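Side-chain contacts in hypothetical protein PA0094 (Pseudomonas aeruginosa, PDB 1TU1), which plays an essential role in delivering the toxin Tse6 to target cells, specifically in loading it onto VgrG1a: residues M3-L8 with D12-D17; A46-A51 with P111-T116; R59-A64 with F71-R76; R103-E108 with Q134-L139. All coordinates share one frame; numbering follows the deposited sequence.

In the fold
From the N terminus the chain first turns back on itself in contact 1, a hairpin whose centre lies about 22 Å from the centre of the chain. After strand 38-45, contact 2 opens with the loop 46-51 and closes about 60 residues later on 111-116. Contact 3 falls wholly inside that span and fastens helix 53-67 to the edge strand 72-81. Contact 4 crosses contact 2: its strand 103-108 precedes 111-116, and 134-139 follows it. Backbone pairing of Val105 with Thr116 and of Ile107 with Leu114 joins these two contacts within the sheet, while Gln60 packing on Phe106 joins contacts 3 and 4. Contacts 1 and 4 both reach the second subunit.

Contact 1. Residues M3-L8 with D12-D17; sequences MTLYRL and DLEIPD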
loop_
_atom_site.group_PDB
_atom_site.type_symbol
_atom_site.label_atom_id
_atom_site.label_comp_id
_atom_site.label_asym_id
_atom_site.label_seq_id
_atom_site.Cartn_x
_atom_site.Cartn_y
_atom_site.Cartn_z
ATOM N N MET A 3 5.591 2.596 -19.969
ATOM C CA MET A 3 4.906 2.843 -18.694
ATOM C C MET A 3 3.401 2.578 -18.784
ATOM O O MET A 3 2.857 2.365 -19.860
ATOM C CB MET A 3 5.126 4.299 -18.266
ATOM C CG MET A 3 6.579 4.725 -18.178
ATOM S SD MET A 3 6.767 6.469 -17.969
ATOM C CE MET A 3 6.368 6.622 -16.180
ATOM N N THR A 4 2.741 2.593 -17.634
ATOM C CA THR A 4 1.305 2.401 -17.550
ATOM C C THR A 4 0.662 3.307 -16.482
ATOM O O THR A 4 1.234 3.529 -15.431
ATOM C CB THR A 4 1.048 0.942 -17.257
ATOM O OG1 THR A 4 1.579 0.154 -18.343
ATOM C CG2 THR A 4 -0.449 0.622 -17.249
ATOM N N LEU A 5 -0.535 3.807 -16.775
ATOM C CA LEU A 5 -1.289 4.660 -15.862
ATOM C C LEU A 5 -1.746 3.897 -14.625
ATOM O O LEU A 5 -2.497 2.944 -14.736
ATOM C CB LEU A 5 -2.516 5.241 -16.560
ATOM C CG LEU A 5 -3.180 6.427 -15.863
ATOM C CD1 LEU A 5 -2.183 7.508 -15.454
ATOM C CD2 LEU A 5 -4.246 7.022 -16.800
ATOM N N TYR A 6 -1.317 4.335 -13.452
ATOM C CA TYR A 6 -1.611 3.649 -12.206
ATOM C C TYR A 6 -2.564 4.505 -11.361
ATOM O O TYR A 6 -2.323 5.685 -11.135
ATOM C CB TYR A 6 -0.315 3.420 -11.448
ATOM C CG TYR A 6 -0.515 2.661 -10.180
ATOM C CD1 TYR A 6 -0.569 1.270 -10.185
ATOM C CD2 TYR A 6 -0.666 3.332 -8.948
ATOM C CE1 TYR A 6 -0.771 0.566 -9.016
ATOM C CE2 TYR A 6 -0.851 2.626 -7.779
ATOM C CZ TYR A 6 -0.920 1.247 -7.816
ATOM O OH TYR A 6 -1.110 0.543 -6.646
ATOM N N ARG A 7 -3.634 3.894 -10.898
ATOM C CA ARG A 7 -4.688 4.589 -10.189
ATOM C C ARG A 7 -4.595 4.292 -8.691
ATOM O O ARG A 7 -4.504 3.116 -8.269
ATOM C CB ARG A 7 -6.089 4.202 -10.697
ATOM C CG ARG A 7 -6.198 3.935 -12.183
ATOM C CD ARG A 7 -5.571 4.994 -13.078
ATOM N NE ARG A 7 -5.964 4.973 -14.494
ATOM C CZ ARG A 7 -6.174 3.899 -15.263
ATOM N NH1 ARG A 7 -6.075 2.654 -14.802
ATOM N NH2 ARG A 7 -6.510 4.084 -16.541
ATOM N N LEU A 8 -4.574 5.368 -7.897
ATOM C CA LEU A 8 -4.777 5.288 -6.456
ATOM C C LEU A 8 -5.917 6.239 -6.045
ATOM O O LEU A 8 -6.512 6.916 -6.880
ATOM C CB LEU A 8 -3.485 5.560 -5.686
ATOM C CG LEU A 8 -2.668 6.821 -5.963
ATOM C CD1 LEU A 8 -1.900 7.230 -4.726
ATOM C CD2 LEU A 8 -1.709 6.625 -7.120
ATOM N N ASP A 12 -3.509 9.826 -9.834
ATOM C CA ASP A 12 -3.064 8.912 -10.884
ATOM C C ASP A 12 -1.674 9.307 -11.269
ATOM O O ASP A 12 -1.327 10.478 -11.203
ATOM C CB ASP A 12 -3.963 9.025 -12.103
ATOM C CG ASP A 12 -5.380 8.788 -11.759
ATOM O OD1 ASP A 12 -5.762 7.609 -11.675
ATOM O OD2 ASP A 12 -6.161 9.717 -11.443
ATOM N N LEU A 13 -0.871 8.341 -11.681
ATOM C CA LEU A 13 0.441 8.638 -12.245
ATOM C C LEU A 13 0.881 7.520 -13.168
ATOM O O LEU A 13 0.365 6.412 -13.078
ATOM C CB LEU A 13 1.487 8.868 -11.165
ATOM C CG LEU A 13 2.079 7.668 -10.398
ATOM C CD1 LEU A 13 3.252 8.131 -9.579
ATOM C CD2 LEU A 13 1.015 7.028 -9.524
ATOM N N GLU A 14 1.834 7.808 -14.053
ATOM C CA GLU A 14 2.387 6.766 -14.912
ATOM C C GLU A 14 3.519 6.087 -14.200
ATOM O O GLU A 14 4.442 6.754 -13.739
ATOM C CB GLU A 14 2.884 7.349 -16.239
ATOM C CG GLU A 14 1.739 7.918 -17.049
ATOM C CD GLU A 14 2.159 8.433 -18.413
ATOM O OE1 GLU A 14 3.379 8.479 -18.726
ATOM O OE2 GLU A 14 1.253 8.832 -19.138
ATOM N N ILE A 15 3.449 4.761 -14.109
ATOM C CA ILE A 15 4.477 3.948 -13.488
ATOM C C ILE A 15 5.251 3.106 -14.546
ATOM O O ILE A 15 4.626 2.377 -15.297
ATOM C CB ILE A 15 3.816 3.028 -12.449
ATOM C CG1 ILE A 15 3.267 3.866 -11.248
ATOM C CG2 ILE A 15 4.796 1.934 -11.974
ATOM C CD1 ILE A 15 4.356 4.513 -10.391
ATOM N N PRO A 16 6.583 3.183 -14.579
ATOM C CA PRO A 16 7.371 2.338 -15.489
ATOM C C PRO A 16 7.053 0.855 -15.308
ATOM O O PRO A 16 6.969 0.384 -14.189
ATOM C CB PRO A 16 8.814 2.664 -15.113
ATOM C CG PRO A 16 8.760 4.002 -14.555
ATOM C CD PRO A 16 7.446 4.084 -13.807
ATOM N N ASP A 17 6.840 0.137 -16.412
ATOM C CA ASP A 17 6.497 -1.297 -16.375
ATOM C C ASP A 17 7.573 -2.144 -15.701
ATOM O O ASP A 17 7.286 -3.190 -15.159
ATOM C CB ASP A 17 6.247 -1.845 -17.794
ATOM C CG ASP A 17 5.239 -1.021 -18.572
ATOM O OD1 ASP A 17 4.235 -0.584 -17.959
ATOM O OD2 ASP A 17 5.366 -0.758 -19.790
#
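Met3 leads off by folding its tail back onto the partner strand: a bend at chi3 (78°) brings CE to 3.6 Å from Pro16 CD and against the Glu14 carbonyl oxygen. Met3 was modelled in two conformers, and this packing is that of one of them. Thr4 forms a two-way backbone pair with Ile15, the return bond from Ile15 N to Thr4 O measuring 2.9 Å. Its OG1 donates to Asp17 OD1 at 2.8 Å, meeting the carboxylate on the syn side, 17° out of plane. On the face shared with Glu14, the CD1 methyl of Leu5 lies 3.7 Å from Leu13 O. The other face carries Tyr6, whose N reaches Leu13 O at 2.7 Å and whose side chain runs alongside Leu13 and Ile15, with CB 3.6 Å from Ile15 CG1. Its hydroxyl is hydrogen-bonded to Asn25 of the second subunit. In the conformer described here, one of two, Arg7 makes a long salt bridge from NE to Asp12 OD1 (3.9 Å); the carboxylate stands at the guanidinium edge, the planes 89° apart. Arg7 of the second subunit is the stronger partner of Asp12. Just past the strand, Leu8 sets CD2 3.7 Å from Leu13 CD2. Alternating hydrogen-bonded and non-hydrogen-bonded pairs define an antiparallel beta hairpin, and the pairing of Asp12 with a strand of the second subunit makes it part of the dimer interface.

Contact 2. Residues A46-A51 with P111-T116; sequences ASQGDA and PAVLIT
Gln48 and Val113 meet at about a right angle, the long amide chain passing across the valine branch. The glutamine chain leaves its backbone opposite N (chi1 168°) and stays extended, which carries the amide far enough for OE1 to lie 3.4 Å from the CG2 methyl of Val113. This is a van der Waals approach, and the amide is oriented from its other end: NE2 donates to Ala51 O at 2.9 Å, the acceptor only 6° out of the amide plane and the bond nearly straight at 169°. Glu108 takes a second bond from NE2, so two acceptors fix the rotation of the group and leave OE1 turned to the valine. The same glutamine starts a type II' beta turn, Gln48 to Ala51, closed by Ala51 N to Gln48 O at 3.3 Å, with Gly49 at the positive-phi corner. In the fold this loop leaves strand 38-45 for helix 53-67. It meets the start of strand 113-120, the neighbour of 38-45 in the six-stranded antiparallel sheet, where Val113 still pairs through its backbone with Asp45. Beyond that pairing the two segments touch through small groups: Ala46 CB stands 4.1 Å from Ala112 CB and 3.9 Å from Pro111 O. A water sits between Gln48 N, which it meets only weakly, and Pro111 O, 3.3 Å from the water oxygen, a bond that competes with other acceptors.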
loop_
_atom_site.group_PDB
_atom_site.type_symbol
_atom_site.label_atom_id
_atom_site.label_comp_id
_atom_site.label_asym_id
_atom_site.label_seq_id
_atom_site.Cartn_x
_atom_site.Cartn_y
_atom_site.Cartn_z
ATOM N N ALA A 46 1.836 -11.404 -7.826
ATOM C CA ALA A 46 2.094 -11.578 -9.252
ATOM C C ALA A 46 2.746 -12.939 -9.602
ATOM O O ALA A 46 3.230 -13.127 -10.720
ATOM C CB ALA A 46 2.936 -10.442 -9.768
ATOM N N SER A 47 2.719 -13.875 -8.667
ATOM C CA SER A 47 3.390 -15.171 -8.831
ATOM C C SER A 47 2.541 -16.238 -9.567
ATOM O O SER A 47 3.023 -17.350 -9.796
ATOM C CB SER A 47 3.817 -15.727 -7.468
ATOM O OG SER A 47 2.708 -16.165 -6.693
ATOM N N GLN A 48 1.288 -15.942 -9.892
ATOM C CA GLN A 48 0.440 -16.930 -10.551
ATOM C C GLN A 48 1.048 -17.279 -11.902
ATOM O O GLN A 48 1.164 -18.447 -12.243
ATOM C CB GLN A 48 -0.996 -16.433 -10.749
ATOM C CG GLN A 48 -1.803 -17.350 -11.706
ATOM C CD GLN A 48 -3.254 -16.978 -11.847
ATOM O OE1 GLN A 48 -3.698 -15.912 -11.376
ATOM N NE2 GLN A 48 -4.020 -17.860 -12.477
ATOM N N GLY A 49 1.415 -16.244 -12.659
ATOM C CA GLY A 49 1.919 -16.407 -14.016
ATOM C C GLY A 49 0.887 -17.094 -14.903
ATOM O O GLY A 49 -0.284 -16.750 -14.882
ATOM N N ASP A 50 1.300 -18.080 -15.670
ATOM C CA ASP A 50 0.358 -18.750 -16.568
ATOM C C ASP A 50 -0.209 -20.046 -15.976
ATOM O O ASP A 50 -0.887 -20.813 -16.665
ATOM C CB ASP A 50 1.015 -18.954 -17.944
ATOM C CG ASP A 50 1.060 -17.667 -18.764
ATOM O OD1 ASP A 50 0.209 -16.755 -18.553
ATOM O OD2 ASP A 50 1.907 -17.473 -19.658
ATOM N N ALA A 51 0.027 -20.278 -14.690
ATOM C CA ALA A 51 -0.581 -21.415 -14.003
ATOM C C ALA A 51 -2.098 -21.233 -13.830
ATOM O O ALA A 51 -2.584 -20.091 -13.665
ATOM C CB ALA A 51 0.057 -21.631 -12.679
ATOM N N PRO A 111 -2.337 -8.185 -14.036
ATOM C CA PRO A 111 -1.186 -9.078 -13.925
ATOM C C PRO A 111 -0.945 -9.732 -12.573
ATOM O O PRO A 111 0.043 -10.462 -12.440
ATOM C CB PRO A 111 -0.031 -8.118 -14.224
ATOM C CG PRO A 111 -0.503 -6.839 -13.556
ATOM C CD PRO A 111 -1.953 -6.777 -13.837
ATOM N N ALA A 112 -1.800 -9.470 -11.582
ATOM C CA ALA A 112 -1.566 -9.928 -10.205
ATOM C C ALA A 112 -2.866 -10.283 -9.514
ATOM O O ALA A 112 -3.909 -9.614 -9.703
ATOM C CB ALA A 112 -0.800 -8.888 -9.399
ATOM N N VAL A 113 -2.816 -11.386 -8.770
ATOM C CA VAL A 113 -3.938 -11.826 -7.966
ATOM C C VAL A 113 -4.185 -10.735 -6.910
ATOM O O VAL A 113 -3.234 -10.262 -6.311
ATOM C CB VAL A 113 -3.654 -13.181 -7.303
ATOM C CG1 VAL A 113 -4.736 -13.578 -6.312
ATOM C CG2 VAL A 113 -3.512 -14.293 -8.381
ATOM N N LEU A 114 -5.433 -10.314 -6.751
ATOM C CA LEU A 114 -5.814 -9.355 -5.707
ATOM C C LEU A 114 -6.302 -10.129 -4.474
ATOM O O LEU A 114 -7.224 -10.948 -4.565
ATOM C CB LEU A 114 -6.893 -8.416 -6.210
ATOM C CG LEU A 114 -7.215 -7.192 -5.318
ATOM C CD1 LEU A 114 -6.046 -6.215 -5.336
ATOM C CD2 LEU A 114 -8.480 -6.534 -5.776
ATOM N N ILE A 115 -5.675 -9.858 -3.332
ATOM C CA ILE A 115 -5.913 -10.582 -2.089
ATOM C C ILE A 115 -6.451 -9.626 -1.046
ATOM O O ILE A 115 -5.863 -8.551 -0.833
ATOM C CB ILE A 115 -4.634 -11.211 -1.601
ATOM C CG1 ILE A 115 -4.113 -12.197 -2.647
ATOM C CG2 ILE A 115 -4.858 -11.961 -0.241
ATOM C CD1 ILE A 115 -2.787 -12.832 -2.331
ATOM N N THR A 116 -7.577 -9.974 -0.421
ATOM C CA THR A 116 -8.062 -9.194 0.747
ATOM C C THR A 116 -8.017 -10.090 1.966
ATOM O O THR A 116 -8.292 -11.305 1.880
ATOM C CB THR A 116 -9.480 -8.659 0.548
ATOM O OG1 THR A 116 -10.426 -9.744 0.584
ATOM C CG2 THR A 116 -9.651 -8.000 -0.822
HETATM O O HOH W 1 -0.160 -13.377 -10.961
#

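Contact 3. Residues R59-A64 with F71-R76; sequences RQLENA and FKLHKR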
loop_
_atom_site.group_PDB
_atom_site.type_symbol
_atom_site.label_atom_id
_atom_site.label_comp_id
_atom_site.label_asym_id
_atom_site.label_seq_id
_atom_site.Cartn_x
_atom_site.Cartn_y
_atom_site.Cartn_z
ATOM N N ARG A 59 -1.439 -23.888 -4.020
ATOM C CA ARG A 59 -0.090 -23.582 -3.555
ATOM C C ARG A 59 -0.134 -22.680 -2.309
ATOM O O ARG A 59 0.638 -22.885 -1.376
ATOM C CB ARG A 59 0.775 -22.953 -4.659
ATOM C CG ARG A 59 2.194 -22.547 -4.209
ATOM C CD ARG A 59 3.134 -22.092 -5.311
ATOM N NE ARG A 59 2.585 -21.004 -6.127
ATOM C CZ ARG A 59 2.735 -19.688 -5.890
ATOM N NH1 ARG A 59 3.444 -19.226 -4.866
ATOM N NH2 ARG A 59 2.172 -18.826 -6.715
ATOM N N GLN A 60 -1.035 -21.704 -2.298
ATOM C CA GLN A 60 -1.194 -20.825 -1.137
ATOM C C GLN A 60 -1.558 -21.648 0.095
ATOM O O GLN A 60 -1.011 -21.435 1.168
ATOM C CB GLN A 60 -2.268 -19.771 -1.390
ATOM C CG GLN A 60 -1.945 -18.870 -2.567
ATOM C CD GLN A 60 -0.548 -18.318 -2.488
ATOM O OE1 GLN A 60 -0.170 -17.732 -1.461
ATOM N NE2 GLN A 60 0.234 -18.493 -3.549
ATOM N N LEU A 61 -2.484 -22.585 -0.072
ATOM C CA LEU A 61 -2.935 -23.422 1.029
ATOM C C LEU A 61 -1.811 -24.296 1.559
ATOM O O LEU A 61 -1.672 -24.444 2.774
ATOM C CB LEU A 61 -4.109 -24.290 0.609
ATOM C CG LEU A 61 -5.476 -23.801 1.053
ATOM C CD1 LEU A 61 -6.560 -24.461 0.194
ATOM C CD2 LEU A 61 -5.661 -24.100 2.558
ATOM N N GLU A 62 -1.017 -24.855 0.644
ATOM C CA GLU A 62 0.156 -25.658 0.967
ATOM C C GLU A 62 1.215 -24.814 1.665
ATOM O O GLU A 62 1.855 -25.275 2.612
ATOM C CB GLU A 62 0.764 -26.247 -0.307
ATOM C CG GLU A 62 1.843 -27.300 -0.095
ATOM C CD GLU A 62 2.305 -27.961 -1.395
ATOM O OE1 GLU A 62 2.819 -27.255 -2.304
ATOM O OE2 GLU A 62 2.149 -29.200 -1.513
ATOM N N ASN A 63 1.413 -23.583 1.206
ATOM C CA ASN A 63 2.324 -22.671 1.891
ATOM C C ASN A 63 1.857 -22.391 3.315
ATOM O O ASN A 63 2.676 -22.307 4.213
ATOM C CB ASN A 63 2.452 -21.346 1.148
ATOM C CG ASN A 63 3.233 -21.469 -0.127
ATOM O OD1 ASN A 63 3.947 -22.459 -0.357
ATOM N ND2 ASN A 63 3.117 -20.452 -0.971
ATOM N N ALA A 64 0.548 -22.254 3.513
ATOM C CA ALA A 64 0.001 -21.917 4.824
ATOM C C ALA A 64 0.133 -23.097 5.792
ATOM O O ALA A 64 0.460 -22.917 6.968
ATOM C CB ALA A 64 -1.433 -21.498 4.702
ATOM N N PHE A 71 -1.598 -23.876 11.923
ATOM C CA PHE A 71 -2.536 -23.617 10.831
ATOM C C PHE A 71 -3.703 -24.610 10.876
ATOM O O PHE A 71 -3.490 -25.807 11.056
ATOM C CB PHE A 71 -1.848 -23.695 9.467
ATOM C CG PHE A 71 -2.805 -23.603 8.312
ATOM C CD1 PHE A 71 -3.233 -22.369 7.844
ATOM C CD2 PHE A 71 -3.290 -24.751 7.696
ATOM C CE1 PHE A 71 -4.121 -22.279 6.782
ATOM C CE2 PHE A 71 -4.190 -24.655 6.626
ATOM C CZ PHE A 71 -4.602 -23.421 6.179
ATOM N N LYS A 72 -4.920 -24.098 10.718
ATOM C CA LYS A 72 -6.117 -24.916 10.641
ATOM C C LYS A 72 -7.179 -24.266 9.751
ATOM O O LYS A 72 -7.665 -23.166 10.033
ATOM C CB LYS A 72 -6.676 -25.158 12.040
ATOM C CG LYS A 72 -7.792 -26.201 12.122
ATOM C CD LYS A 72 -8.233 -26.375 13.585
ATOM C CE LYS A 72 -8.936 -27.708 13.847
ATOM N NZ LYS A 72 -9.112 -27.949 15.321
ATOM N N LEU A 73 -7.549 -24.963 8.680
ATOM C CA LEU A 73 -8.559 -24.463 7.748
ATOM C C LEU A 73 -9.959 -24.715 8.283
ATOM O O LEU A 73 -10.348 -25.862 8.450
ATOM C CB LEU A 73 -8.405 -25.127 6.363
ATOM C CG LEU A 73 -9.466 -24.728 5.327
ATOM C CD1 LEU A 73 -9.244 -23.292 4.842
ATOM C CD2 LEU A 73 -9.500 -25.690 4.141
ATOM N N HIS A 74 -10.720 -23.655 8.534
ATOM C CA HIS A 74 -12.128 -23.805 8.890
ATOM C C HIS A 74 -12.964 -24.131 7.659
ATOM O O HIS A 74 -13.684 -25.130 7.653
ATOM C CB HIS A 74 -12.706 -22.545 9.535
ATOM C CG HIS A 74 -12.171 -22.256 10.906
ATOM N ND1 HIS A 74 -10.905 -22.626 11.306
ATOM C CD2 HIS A 74 -12.720 -21.596 11.955
ATOM C CE1 HIS A 74 -10.702 -22.223 12.549
ATOM N NE2 HIS A 74 -11.787 -21.593 12.965
ATOM N N LYS A 75 -12.879 -23.282 6.629
ATOM C CA LYS A 75 -13.736 -23.423 5.456
ATOM C C LYS A 75 -13.170 -22.748 4.195
ATOM O O LYS A 75 -12.638 -21.627 4.254
ATOM C CB LYS A 75 -15.132 -22.862 5.738
ATOM C CG LYS A 75 -16.155 -23.299 4.697
ATOM C CD LYS A 75 -17.576 -22.931 5.064
ATOM C CE LYS A 75 -18.517 -23.174 3.894
ATOM N NZ LYS A 75 -19.842 -22.533 4.094
ATOM N N ARG A 76 -13.336 -23.439 3.066
ATOM C CA ARG A 76 -12.990 -22.917 1.756
ATOM C C ARG A 76 -14.245 -22.730 0.919
ATOM O O ARG A 76 -15.144 -23.577 0.919
ATOM C CB ARG A 76 -12.017 -23.850 1.058
ATOM C CG ARG A 76 -11.876 -23.561 -0.417
ATOM C CD ARG A 76 -10.866 -24.394 -1.114
ATOM N NE ARG A 76 -10.928 -24.103 -2.536
ATOM C CZ ARG A 76 -9.939 -24.303 -3.385
ATOM N NH1 ARG A 76 -8.803 -24.861 -2.993
ATOM N NH2 ARG A 76 -10.107 -23.980 -4.662
#
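Leu61 reaches Phe71 at about a right angle, its CD2 methyl 3.8 Å from the ring's CZ in an oblique approach. The leucine holds an unusual first torsion, chi1 -101°, well off a staggered value; from there its two methyls diverge. CD2 serves Phe71 and, more loosely, Leu73 CD1 at 4.3 Å, while CD1 comes to 3.9 Å from Arg76 NH1. Phe71 swings its ring toward the helix with chi1 173° and chi2 84°. Its CE1 lies 3.5 Å from Ala64 CB, and the Ala64 carbonyl carbon stands 3.9 Å above the ring plane, displaced toward the rim. The extended chain of Arg76, from CG to NE, carries its guanidinium alongside the leucine, and NH2 goes on to the salt bridge with Asp78. Leu73 and Arg76 both face the helix although three positions apart on a strand. The explanation is a classic beta bulge, in which His74 and Lys75 share Asp90 as their opposite residue and the facing is shifted by one. The arrangement is that of helix 53-67 lying on one face of the antiparallel sheet, here at strand 72-81, outermost in this chain, and the residue leading into it.

Contact 4. Residues R103-E108 with Q134-L139; sequences RQVFIE and QAMQTL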
loop_
_atom_site.group_PDB
_atom_site.type_symbol
_atom_site.label_atom_id
_atom_site.label_comp_id
_atom_site.label_asym_id
_atom_site.label_seq_id
_atom_site.Cartn_x
_atom_site.Cartn_y
_atom_site.Cartn_z
ATOM N N ARG A 103 -9.980 -14.250 7.407
ATOM C CA ARG A 103 -10.851 -14.470 6.268
ATOM C C ARG A 103 -10.163 -13.811 5.069
ATOM O O ARG A 103 -10.121 -12.571 4.968
ATOM C CB ARG A 103 -12.228 -13.883 6.523
ATOM C CG ARG A 103 -12.842 -14.361 7.865
ATOM C CD ARG A 103 -14.346 -14.293 7.918
ATOM N NE ARG A 103 -14.985 -15.337 7.131
ATOM C CZ ARG A 103 -16.302 -15.473 7.000
ATOM N NH1 ARG A 103 -17.133 -14.611 7.559
ATOM N NH2 ARG A 103 -16.804 -16.451 6.256
ATOM N N GLN A 104 -9.607 -14.654 4.200
ATOM C CA GLN A 104 -8.695 -14.264 3.130
ATOM C C GLN A 104 -9.279 -14.620 1.755
ATOM O O GLN A 104 -9.559 -15.787 1.475
ATOM C CB GLN A 104 -7.356 -14.954 3.341
ATOM C CG GLN A 104 -6.214 -14.415 2.513
ATOM C CD GLN A 104 -4.866 -14.844 3.028
ATOM O OE1 GLN A 104 -4.571 -16.038 3.108
ATOM N NE2 GLN A 104 -4.040 -13.870 3.411
ATOM N N VAL A 105 -9.520 -13.616 0.922
ATOM C CA VAL A 105 -10.101 -13.826 -0.399
ATOM C C VAL A 105 -9.025 -13.618 -1.480
ATOM O O VAL A 105 -8.323 -12.598 -1.502
ATOM C CB VAL A 105 -11.259 -12.896 -0.647
ATOM C CG1 VAL A 105 -11.881 -13.128 -2.053
ATOM C CG2 VAL A 105 -12.350 -13.051 0.449
ATOM N N PHE A 106 -8.884 -14.599 -2.358
ATOM C CA PHE A 106 -7.975 -14.488 -3.484
ATOM C C PHE A 106 -8.825 -14.263 -4.697
ATOM O O PHE A 106 -9.751 -15.049 -4.958
ATOM C CB PHE A 106 -7.177 -15.769 -3.633
ATOM C CG PHE A 106 -6.331 -16.097 -2.459
ATOM C CD1 PHE A 106 -4.982 -15.786 -2.465
ATOM C CD2 PHE A 106 -6.868 -16.719 -1.338
ATOM C CE1 PHE A 106 -4.166 -16.102 -1.384
ATOM C CE2 PHE A 106 -6.050 -17.048 -0.236
ATOM C CZ PHE A 106 -4.702 -16.730 -0.257
ATOM N N ILE A 107 -8.559 -13.175 -5.429
ATOM C CA ILE A 107 -9.335 -12.839 -6.609
ATOM C C ILE A 107 -8.421 -12.866 -7.822
ATOM O O ILE A 107 -7.488 -12.083 -7.930
ATOM C CB ILE A 107 -10.001 -11.449 -6.501
ATOM C CG1 ILE A 107 -10.777 -11.311 -5.183
ATOM C CG2 ILE A 107 -10.897 -11.196 -7.734
ATOM C CD1 ILE A 107 -11.364 -9.937 -4.971
ATOM N N GLU A 108 -8.695 -13.790 -8.736
ATOM C CA GLU A 108 -7.911 -13.908 -9.951
ATOM C C GLU A 108 -8.000 -12.610 -10.750
ATOM O O GLU A 108 -9.066 -12.165 -11.079
ATOM C CB GLU A 108 -8.407 -15.050 -10.850
ATOM C CG GLU A 108 -7.374 -15.323 -11.935
ATOM C CD GLU A 108 -7.750 -16.438 -12.912
ATOM O OE1 GLU A 108 -8.960 -16.745 -13.090
ATOM O OE2 GLU A 108 -6.790 -16.971 -13.492
ATOM N N GLN A 134 -20.035 -6.766 4.111
ATOM C CA GLN A 134 -20.635 -5.705 3.339
ATOM C C GLN A 134 -19.608 -5.062 2.398
ATOM O O GLN A 134 -19.903 -4.802 1.223
ATOM C CB GLN A 134 -21.229 -4.629 4.265
ATOM C CG GLN A 134 -21.731 -3.375 3.551
ATOM C CD GLN A 134 -22.881 -3.657 2.572
ATOM O OE1 GLN A 134 -23.599 -4.647 2.729
ATOM N NE2 GLN A 134 -23.044 -2.794 1.567
ATOM N N ALA A 135 -18.441 -4.727 2.944
ATOM C CA ALA A 135 -17.372 -4.103 2.175
ATOM C C ALA A 135 -17.030 -4.974 0.961
ATOM O O ALA A 135 -16.976 -4.483 -0.176
ATOM C CB ALA A 135 -16.135 -3.935 3.037
ATOM N N MET A 136 -16.815 -6.252 1.232
ATOM C CA MET A 136 -16.459 -7.240 0.210
ATOM C C MET A 136 -17.550 -7.430 -0.833
ATOM O O MET A 136 -17.257 -7.740 -1.997
ATOM C CB MET A 136 -16.146 -8.593 0.846
ATOM C CG MET A 136 -14.759 -8.701 1.425
ATOM S SD MET A 136 -13.427 -8.332 0.220
ATOM C CE MET A 136 -13.758 -9.519 -1.079
ATOM N N GLN A 137 -18.802 -7.215 -0.427
ATOM C CA GLN A 137 -19.952 -7.365 -1.317
ATOM C C GLN A 137 -20.053 -6.197 -2.272
ATOM O O GLN A 137 -20.713 -6.288 -3.312
ATOM C CB GLN A 137 -21.248 -7.559 -0.514
ATOM C CG GLN A 137 -21.334 -8.967 0.043
ATOM C CD GLN A 137 -22.653 -9.287 0.721
ATOM O OE1 GLN A 137 -23.310 -8.410 1.296
ATOM N NE2 GLN A 137 -23.042 -10.552 0.661
ATOM N N THR A 138 -19.379 -5.101 -1.944
ATOM C CA THR A 138 -19.295 -3.965 -2.852
ATOM C C THR A 138 -18.032 -3.947 -3.709
ATOM O O THR A 138 -17.911 -3.081 -4.543
ATOM C CB THR A 138 -19.331 -2.627 -2.077
ATOM O OG1 THR A 138 -18.140 -2.492 -1.267
ATOM C CG2 THR A 138 -20.510 -2.585 -1.112
ATOM N N LEU A 139 -17.080 -4.848 -3.483
ATOM C CA LEU A 139 -15.838 -4.830 -4.278
ATOM C C LEU A 139 -16.112 -5.155 -5.754
ATOM O O LEU A 139 -16.545 -6.261 -6.073
ATOM C CB LEU A 139 -14.819 -5.805 -3.724
ATOM C CG LEU A 139 -13.381 -5.687 -4.246
ATOM C CD1 LEU A 139 -12.460 -6.203 -3.190
ATOM C CD2 LEU A 139 -13.179 -6.493 -5.535
#
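Met136 meets Val105 because its chain is folded twice, chi2 at -56° and chi3 at -57°, and the two bends turn CE toward the sheet, onto the two methyls of Val105. Val105 points its branch the other way, toward the helix, and the two meet tip to tip: CE lies 4.1 Å from Val105 CG2 and 4.2 Å from Val105 CG1, placed almost evenly between the two methyls. This is the interface between the sheet and one helical layer of an alpha/beta/alpha sandwich. Val105 and Ile107 face helix 125-137 and the segment leaving it, while the intervening Phe106 packs on helix 53-67, putting the two helices on opposite faces of the sheet. Ile107 is straight beyond CG1 (chi2 176°), and its CD1 meets Leu139 CD2 at 3.9 Å, again tip to tip. Leu139 follows in the segment that leaves the helix. Both contacts are apolar. Nearby, Arg103 of the same strand bridges to Glu129 on helix 125-137 and to Asp90 on the neighbouring strand 84-95, and Met136 also packs on Thr116 of the adjoining strand. Near Thr138, the Ala135 carbonyl has two donors. The backbone N of Thr138 reaches Ala135 O at 3.0 Å, and its hydroxyl, which also accepts from Glu14 N of the second subunit, donates from OG1 to Ala135 O at 2.6 Å.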